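Local coordinates for protein sialidase B (Streptococcus pneumoniae serotype 4, PDB 4XJW) that hydrolyses alpha-2,3, alpha-2,6 and alpha-2,8 glycosidic linkages of terminal sialic acids in oligosaccharides, glycoproteins and glycolipids, at residues Pro441-Lys446 with Trp488-Ala493; Glu445-Thr450 with Thr470-Glu475. The protein carries 1 engineered substitution. All coordinates share one frame; numbering follows the deposited sequence.

Contact 1: residues Pro441-Lys446 with Trp488-Ala493; sequences PFLGEK and WKKSSA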
loop_
_atom_site.group_PDB
_atom_site.type_symbol
_atom_site.label_atom_id
_atom_site.label_comp_id
_atom_site.label_asym_id
_atom_site.label_seq_id
_atom_site.Cartn_x
_atom_site.Cartn_y
_atom_site.Cartn_z
ATOM N N PRO A 441 -5.513 26.033 9.438
ATOM C CA PRO A 441 -4.125 25.875 9.877
ATOM C C PRO A 441 -4.059 25.888 11.401
ATOM O O PRO A 441 -4.846 26.594 12.033
ATOM C CB PRO A 441 -3.431 27.113 9.297
ATOM C CG PRO A 441 -4.515 28.116 9.153
ATOM C CD PRO A 441 -5.765 27.354 8.834
ATOM N N PHE A 442 -3.150 25.108 11.978
ATOM C CA PHE A 442 -3.065 24.998 13.431
ATOM C C PHE A 442 -1.788 25.602 14.022
ATOM O O PHE A 442 -1.689 25.781 15.238
ATOM C CB PHE A 442 -3.198 23.537 13.860
ATOM C CG PHE A 442 -4.543 22.944 13.567
ATOM C CD1 PHE A 442 -5.588 23.084 14.469
ATOM C CD2 PHE A 442 -4.768 22.257 12.382
ATOM C CE1 PHE A 442 -6.839 22.542 14.193
ATOM C CE2 PHE A 442 -6.001 21.707 12.102
ATOM C CZ PHE A 442 -7.043 21.857 13.007
ATOM N N LEU A 443 -0.822 25.919 13.168
ATOM C CA LEU A 443 0.482 26.378 13.635
ATOM C C LEU A 443 0.860 27.763 13.105
ATOM O O LEU A 443 2.045 28.086 12.976
ATOM C CB LEU A 443 1.562 25.345 13.297
ATOM C CG LEU A 443 1.396 23.984 13.978
ATOM C CD1 LEU A 443 2.402 22.974 13.473
ATOM C CD2 LEU A 443 1.496 24.114 15.481
ATOM N N GLY A 444 -0.142 28.584 12.807
ATOM C CA GLY A 444 0.111 29.943 12.352
ATOM C C GLY A 444 0.296 30.111 10.851
ATOM O O GLY A 444 0.390 29.132 10.109
ATOM N N GLU A 445 0.347 31.366 10.411
ATOM C CA GLU A 445 0.450 31.710 8.990
ATOM C C GLU A 445 1.721 31.218 8.296
ATOM O O GLU A 445 1.737 31.043 7.077
ATOM C CB GLU A 445 0.346 33.228 8.800
ATOM C CG GLU A 445 -1.069 33.758 8.624
ATOM C CD GLU A 445 -1.111 35.272 8.460
ATOM O OE1 GLU A 445 -2.147 35.786 7.990
ATOM O OE2 GLU A 445 -0.110 35.939 8.804
ATOM N N LYS A 446 2.787 31.015 9.063
ATOM C CA LYS A 446 4.099 30.734 8.487
ATOM C C LYS A 446 4.576 29.299 8.699
ATOM O O LYS A 446 5.766 29.048 8.879
ATOM C CB LYS A 446 5.134 31.706 9.043
ATOM C CG LYS A 446 5.093 33.088 8.424
ATOM C CD LYS A 446 6.374 33.845 8.747
ATOM C CE LYS A 446 6.389 34.298 10.196
ATOM N NZ LYS A 446 5.379 35.375 10.425
ATOM N N TRP A 488 -12.094 22.431 15.038
ATOM C CA TRP A 488 -10.938 21.689 15.509
ATOM C C TRP A 488 -10.036 22.565 16.360
ATOM O O TRP A 488 -9.989 23.787 16.184
ATOM C CB TRP A 488 -10.142 21.166 14.315
ATOM C CG TRP A 488 -10.914 20.218 13.467
ATOM C CD1 TRP A 488 -11.766 20.531 12.449
ATOM C CD2 TRP A 488 -10.919 18.793 13.572
ATOM N NE1 TRP A 488 -12.290 19.386 11.905
ATOM C CE2 TRP A 488 -11.791 18.299 12.585
ATOM C CE3 TRP A 488 -10.267 17.878 14.411
ATOM C CZ2 TRP A 488 -12.036 16.937 12.411
ATOM C CZ3 TRP A 488 -10.498 16.532 14.239
ATOM C CH2 TRP A 488 -11.379 16.069 13.246
ATOM N N LYS A 489 -9.322 21.937 17.288
ATOM C CA LYS A 489 -8.228 22.604 17.982
ATOM C C LYS A 489 -7.051 21.650 18.019
ATOM O O LYS A 489 -7.201 20.458 17.762
ATOM C CB LYS A 489 -8.627 22.997 19.409
ATOM C CG LYS A 489 -8.741 21.812 20.363
ATOM C CD LYS A 489 -9.015 22.280 21.793
ATOM C CE LYS A 489 -9.132 21.103 22.749
ATOM N NZ LYS A 489 -9.318 21.554 24.163
ATOM N N LYS A 490 -5.874 22.166 18.341
ATOM C CA LYS A 490 -4.697 21.325 18.425
ATOM C C LYS A 490 -4.286 21.079 19.864
ATOM O O LYS A 490 -4.557 21.888 20.752
ATOM C CB LYS A 490 -3.526 21.949 17.657
ATOM C CG LYS A 490 -2.743 23.020 18.418
ATOM C CD LYS A 490 -1.432 23.366 17.701
ATOM C CE LYS A 490 -0.703 24.520 18.389
ATOM N NZ LYS A 490 -0.192 24.150 19.741
ATOM N N SER A 491 -3.661 19.934 20.087
ATOM C CA SER A 491 -2.934 19.688 21.318
ATOM C C SER A 491 -1.547 19.216 20.908
ATOM O O SER A 491 -1.391 18.153 20.306
ATOM C CB SER A 491 -3.647 18.642 22.177
ATOM O OG SER A 491 -2.953 18.449 23.393
ATOM N N SER A 492 -0.530 20.023 21.194
ATOM C CA SER A 492 0.836 19.689 20.794
ATOM C C SER A 492 1.557 18.884 21.871
ATOM O O SER A 492 1.400 19.137 23.068
ATOM C CB SER A 492 1.641 20.951 20.462
ATOM O OG SER A 492 1.067 21.680 19.398
ATOM N N ALA A 493 2.346 17.912 21.432
ATOM C CA ALA A 493 3.159 17.107 22.323
ATOM C C ALA A 493 4.572 17.026 21.759
ATOM O O ALA A 493 4.803 16.427 20.710
ATOM C CB ALA A 493 2.570 15.724 22.471
#
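Phe442 and Trp488 make the tightest apolar touch where the loop 441-446 lies against the outer strand of a propeller-type sheet. The tip of the phenyl ring does the work: CZ of Phe442 sits 3.4 Å from CB of Trp488, which approaches the ring at its edge, near its plane. CB of Phe442 points toward the strand, and chi1 of -65° sets CG anti to the carbonyl carbon, while the indole of Trp488 leads away from the contact and packs on Leu439 and Leu479. Leu479, in the neighbouring strand 475-481, also touches Phe442, so both aromatic residues share one apolar neighbour.

A second group of contacts is aliphatic and runs through Lys490. Its CB lies 4.0 Å from CD1 of Phe442, the two side chains running past each other in opposing senses. Farther out, its chain crosses Leu443 at about a right angle, with CE of Lys490 3.7 Å from CD2 of Leu443. The carbonyl O of Phe442 meets the same methylenes, 3.5 Å from CD of Lys490.

Lys490 spends its charge within its own strand. A bend at chi4 (68°) turns NZ of Lys490 to OG of Ser492, 2.8 Å away, and that hydroxyl is also bonded to Glu475. The ammonium of Lys489 instead forms a salt bridge with Glu535.

Without a hydrogen bond between the segments, the contact between them rests on the phenyl ring and hydrocarbon: Lys490 lends its methylenes to the apolar surface and keeps its ammonium on the strand, where nearby Glu475 would probably help to balance it.

Contact 2: residues Glu445-Thr450 with Thr470-Glu475; sequences EKHNGT and TYTSGE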
loop_
_atom_site.group_PDB
_atom_site.type_symbol
_atom_site.label_atom_id
_atom_site.label_comp_id
_atom_site.label_asym_id
_atom_site.label_seq_id
_atom_site.Cartn_x
_atom_site.Cartn_y
_atom_site.Cartn_z
ATOM N N GLU A 445 0.347 31.366 10.411
ATOM C CA GLU A 445 0.450 31.710 8.990
ATOM C C GLU A 445 1.721 31.218 8.296
ATOM O O GLU A 445 1.737 31.043 7.077
ATOM C CB GLU A 445 0.346 33.228 8.800
ATOM C CG GLU A 445 -1.069 33.758 8.624
ATOM C CD GLU A 445 -1.111 35.272 8.460
ATOM O OE1 GLU A 445 -2.147 35.786 7.990
ATOM O OE2 GLU A 445 -0.110 35.939 8.804
ATOM N N LYS A 446 2.787 31.015 9.063
ATOM C CA LYS A 446 4.099 30.734 8.487
ATOM C C LYS A 446 4.576 29.299 8.699
ATOM O O LYS A 446 5.766 29.048 8.879
ATOM C CB LYS A 446 5.134 31.706 9.043
ATOM C CG LYS A 446 5.093 33.088 8.424
ATOM C CD LYS A 446 6.374 33.845 8.747
ATOM C CE LYS A 446 6.389 34.298 10.196
ATOM N NZ LYS A 446 5.379 35.375 10.425
ATOM N N HIS A 447 3.642 28.356 8.664
ATOM C CA HIS A 447 3.975 26.952 8.886
ATOM C C HIS A 447 3.092 26.085 7.998
ATOM O O HIS A 447 1.883 26.269 7.957
ATOM C CB HIS A 447 3.751 26.593 10.359
ATOM C CG HIS A 447 4.382 25.300 10.775
ATOM N ND1 HIS A 447 3.950 24.073 10.320
ATOM C CD2 HIS A 447 5.406 25.046 11.627
ATOM C CE1 HIS A 447 4.690 23.118 10.858
ATOM N NE2 HIS A 447 5.577 23.683 11.659
ATOM N N ASN A 448 3.695 25.149 7.276
ATOM C CA ASN A 448 2.922 24.249 6.424
ATOM C C ASN A 448 2.007 23.360 7.255
ATOM O O ASN A 448 2.118 23.325 8.480
ATOM C CB ASN A 448 3.856 23.403 5.549
ATOM C CG ASN A 448 4.695 22.431 6.349
ATOM O OD1 ASN A 448 5.163 22.747 7.442
ATOM N ND2 ASN A 448 4.892 21.231 5.805
ATOM N N GLY A 449 1.096 22.654 6.595
ATOM C CA GLY A 449 0.212 21.744 7.300
ATOM C C GLY A 449 1.018 20.685 8.028
ATOM O O GLY A 449 2.147 20.356 7.634
ATOM N N THR A 450 0.457 20.170 9.116
ATOM C CA THR A 450 1.030 18.995 9.747
ATOM C C THR A 450 0.675 17.813 8.850
ATOM O O THR A 450 -0.137 17.952 7.932
ATOM C CB THR A 450 0.477 18.773 11.157
ATOM O OG1 THR A 450 -0.952 18.635 11.111
ATOM C CG2 THR A 450 0.844 19.953 12.072
ATOM N N THR A 470 -1.491 13.812 14.104
ATOM C CA THR A 470 -0.674 14.284 12.988
ATOM C C THR A 470 0.723 14.523 13.543
ATOM O O THR A 470 0.907 14.544 14.763
ATOM C CB THR A 470 -1.207 15.593 12.375
ATOM O OG1 THR A 470 -0.883 16.695 13.243
ATOM C CG2 THR A 470 -2.729 15.540 12.167
ATOM N N TYR A 471 1.706 14.684 12.666
ATOM C CA TYR A 471 3.058 15.002 13.113
ATOM C C TYR A 471 3.639 16.140 12.300
ATOM O O TYR A 471 3.175 16.448 11.198
ATOM C CB TYR A 471 3.970 13.777 13.033
ATOM C CG TYR A 471 4.146 13.238 11.636
ATOM C CD1 TYR A 471 5.192 13.681 10.825
ATOM C CD2 TYR A 471 3.293 12.269 11.131
ATOM C CE1 TYR A 471 5.359 13.184 9.543
ATOM C CE2 TYR A 471 3.452 11.772 9.859
ATOM C CZ TYR A 471 4.481 12.229 9.066
ATOM O OH TYR A 471 4.616 11.716 7.791
ATOM N N THR A 472 4.641 16.792 12.874
ATOM C CA THR A 472 5.412 17.792 12.154
ATOM C C THR A 472 6.784 17.820 12.788
ATOM O O THR A 472 7.071 17.026 13.679
ATOM C CB THR A 472 4.745 19.185 12.193
ATOM O OG1 THR A 472 5.456 20.080 11.326
ATOM C CG2 THR A 472 4.753 19.739 13.589
ATOM N N SER A 473 7.650 18.712 12.323
ATOM C CA SER A 473 8.984 18.782 12.900
ATOM C C SER A 473 8.908 19.116 14.388
ATOM O O SER A 473 8.349 20.134 14.770
ATOM C CB SER A 473 9.827 19.815 12.158
ATOM O OG SER A 473 11.056 20.029 12.828
ATOM N N GLY A 474 9.432 18.225 15.223
ATOM C CA GLY A 474 9.526 18.488 16.648
ATOM C C GLY A 474 8.337 18.145 17.530
ATOM O O GLY A 474 8.432 18.279 18.755
ATOM N N GLU A 475 7.219 17.707 16.947
ATOM C CA GLU A 475 6.059 17.393 17.782
ATOM C C GLU A 475 5.036 16.483 17.118
ATOM O O GLU A 475 4.979 16.370 15.893
ATOM C CB GLU A 475 5.351 18.675 18.255
ATOM C CG GLU A 475 4.623 19.461 17.161
ATOM C CD GLU A 475 3.823 20.645 17.694
ATOM O OE1 GLU A 475 4.425 21.537 18.335
ATOM O OE2 GLU A 475 2.592 20.690 17.473
HETATM O O HOH W 1 4.530 19.815 8.929
#
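His447 and Thr472 reach toward each other tip to tip at the end of an inner strand of a beta-propeller sheet, where strand 466-472 gives way to the type II beta turn Thr472-Glu475. CE1 of His447 points in the ring plane at OG1 of Thr472, 3.2 Å away. A bond from ND1 to the carbonyl O of Asn448 (2.7 Å, 166° at the hydrogen) fixes the rotation of the imidazole: the oxygen lies almost in the ring plane, and the N-H meets one of its lone pairs.

Thr450 is turned otherwise, its side chain crossing those of both Thr470 and Thr472 at about a right angle. OG1 of Thr450 lies between its backbone N and carbonyl carbon (chi1 58°) and donates a weak bond to OG1 of Thr470, 2.9 Å away; the latter hydroxyl has its stronger partner in the carbonyl of Thr477. The methyl branch lies against both threonines, with CG2 of Thr450 4.0 Å from CB of Thr472.

Tyr471, between those threonines, has its CB pointing away from the loop. Its side chain comes to about 4 Å from that of Glu503, a predicted active-site residue, and about 6 Å from that of Tyr615, the probable nucleophile. The contact thus backs a strand whose other side borders the catalytic region.

A water joins the loop to the strand end: it donates to Gly449 O and, weakly, to Asn448 OD1, and lies 2.6 Å from OG1 of Thr472.

In the fold
Followed from the N terminus, the chain leaves strand 437-438, enters the loop that supplies Pro441-Lys446 and then Glu445-Thr450, and continues into strand 451-459. Contact 2 closes the shorter circuit, returning at strand 466-472. Contact 1 closes a longer one, which runs on through strand 475-481 to strand 489-494; the shorter circuit lies within it, and the two start in the same loop and share Glu445 and Lys446. Together they tie that loop to an inner strand and an outermost strand of one sheet in the BNR repeat-like region. Their centres lie about 8 Å apart, and they meet directly where Leu443 packs on Thr450 and Thr472.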